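Local structure of malonyl CoA-acyl carrier protein transacylase (Bartonella henselae, 3QAT) at residues A[170-175]-A[291-296]. The protein probably transfers the malonyl group from malonyl-CoA to acyl carrier protein, supplying the chain-extending unit for fatty acid biosynthesis. Numbering follows the deposited sequence.
Sequences GGQIVI and ARRINK
G170 lies against R293 at the end of helix 286-294, its CA 3.8 Å from R293 CB. Here the packing is close: glycine, having no side chain, lets the helix come this near, and its positive phi (62°) suits the turn. I294 adds a looser van der Waals touch, its CG1 4.2 Å from G170 N.

Farther out, Q172 and R293 meet with less intimacy. R293 CG stands beside its own backbone N (chi1 -73°), and the chain then runs extended to NE; the two side chains cross at about a right angle. Q172 NE2 is 4.0 Å from R293 CD, and the amide and guanidinium planes lie 66° apart, so the groups do not stack. A water joins them instead, accepting a bond from Q172 NE2 (3.0 Å) and a weak one from R293 NE. Long polar side chains suit this solvent-facing side, where one water can accept from both donors.

The contact bridges the two subdomains of the acyltransferase fold: the tight turn between strands 162-169 and 172-176 belongs to the small ferredoxin-like one, and helix 286-294, leading into strand 299-303 of the parallel sheet, to the large alpha/beta one. Q172 also packs on I142 of strand 136-142, while I294's branched apolar side chain suits its place on I267 of helix 263-272.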
# COMPACT_ATOMS: atom_id res chain seq x y z
N GLY A 170 -9.43 -13.36 -0.50
CA GLY A 170 -9.18 -14.50 -1.36
C GLY A 170 -8.42 -15.62 -0.67
O GLY A 170 -7.76 -16.42 -1.33
N GLY A 171 -8.53 -15.68 0.65
CA GLY A 171 -7.80 -16.66 1.46
C GLY A 171 -6.30 -16.39 1.59
O GLY A 171 -5.55 -17.27 2.03
N GLN A 172 -5.87 -15.18 1.23
CA GLN A 172 -4.44 -14.79 1.30
C GLN A 172 -4.13 -14.07 2.59
O GLN A 172 -4.72 -13.02 2.87
CB GLN A 172 -4.05 -13.86 0.15
CG GLN A 172 -4.10 -14.53 -1.21
CD GLN A 172 -3.77 -13.57 -2.33
OE1 GLN A 172 -2.87 -12.72 -2.21
NE2 GLN A 172 -4.50 -13.69 -3.41
N ILE A 173 -3.19 -14.62 3.36
CA ILE A 173 -2.78 -14.02 4.62
C ILE A 173 -1.25 -13.99 4.66
O ILE A 173 -0.60 -15.00 4.36
CB ILE A 173 -3.37 -14.77 5.84
CG1 ILE A 173 -4.91 -14.57 5.91
CG2 ILE A 173 -2.68 -14.32 7.16
CD1 ILE A 173 -5.60 -15.37 6.98
N VAL A 174 -0.68 -12.83 4.99
CA VAL A 174 0.77 -12.70 5.15
C VAL A 174 1.10 -12.60 6.62
O VAL A 174 0.46 -11.82 7.34
CB VAL A 174 1.29 -11.45 4.41
CG1 VAL A 174 2.80 -11.41 4.46
CG2 VAL A 174 0.80 -11.47 2.96
N ILE A 175 2.04 -13.42 7.08
CA ILE A 175 2.49 -13.35 8.47
C ILE A 175 3.90 -12.74 8.55
O ILE A 175 4.61 -12.64 7.55
CB ILE A 175 2.48 -14.74 9.17
CG1 ILE A 175 3.31 -15.75 8.38
CG2 ILE A 175 1.02 -15.20 9.35
CD1 ILE A 175 3.47 -17.11 9.10
N ALA A 291 -9.43 -7.70 -5.28
CA ALA A 291 -10.84 -7.22 -5.23
C ALA A 291 -11.76 -8.24 -5.86
O ALA A 291 -12.84 -8.54 -5.32
CB ALA A 291 -11.01 -5.85 -5.90
N ARG A 292 -11.34 -8.80 -7.00
CA ARG A 292 -12.16 -9.78 -7.71
C ARG A 292 -12.36 -11.09 -6.94
O ARG A 292 -13.40 -11.77 -7.11
CB ARG A 292 -11.61 -10.02 -9.12
CG ARG A 292 -11.70 -8.77 -9.99
CD ARG A 292 -11.31 -9.02 -11.44
NE ARG A 292 -11.40 -7.79 -12.22
CZ ARG A 292 -10.58 -7.47 -13.22
NH1 ARG A 292 -9.57 -8.29 -13.54
NH2 ARG A 292 -10.73 -6.32 -13.87
N ARG A 293 -11.39 -11.43 -6.09
CA ARG A 293 -11.48 -12.62 -5.23
C ARG A 293 -12.37 -12.33 -4.03
O ARG A 293 -13.12 -13.21 -3.59
CB ARG A 293 -10.10 -13.08 -4.78
CG ARG A 293 -9.30 -13.73 -5.91
CD ARG A 293 -7.87 -14.08 -5.48
NE ARG A 293 -7.06 -14.55 -6.60
CZ ARG A 293 -7.05 -15.80 -7.06
NH1 ARG A 293 -7.82 -16.75 -6.50
NH2 ARG A 293 -6.28 -16.12 -8.10
N ILE A 294 -12.33 -11.10 -3.53
CA ILE A 294 -13.13 -10.72 -2.36
C ILE A 294 -14.61 -10.58 -2.68
O ILE A 294 -15.47 -10.98 -1.88
CB ILE A 294 -12.60 -9.39 -1.76
CG1 ILE A 294 -11.19 -9.60 -1.18
CG2 ILE A 294 -13.57 -8.85 -0.67
CD1 ILE A 294 -10.40 -8.29 -0.97
N ASN A 295 -14.92 -9.97 -3.83
CA ASN A 295 -16.30 -9.67 -4.20
C ASN A 295 -16.45 -9.85 -5.71
O ASN A 295 -15.84 -9.13 -6.49
CB ASN A 295 -16.63 -8.22 -3.77
CG ASN A 295 -18.09 -7.82 -4.05
OD1 ASN A 295 -18.63 -8.08 -5.13
ND2 ASN A 295 -18.72 -7.17 -3.07
N LYS A 296 -17.25 -10.83 -6.12
CA LYS A 296 -17.42 -11.15 -7.54
C LYS A 296 -18.37 -10.21 -8.29
O LYS A 296 -18.46 -10.26 -9.52
CB LYS A 296 -17.89 -12.61 -7.69
O HOH W 1 -4.93 -12.26 -5.98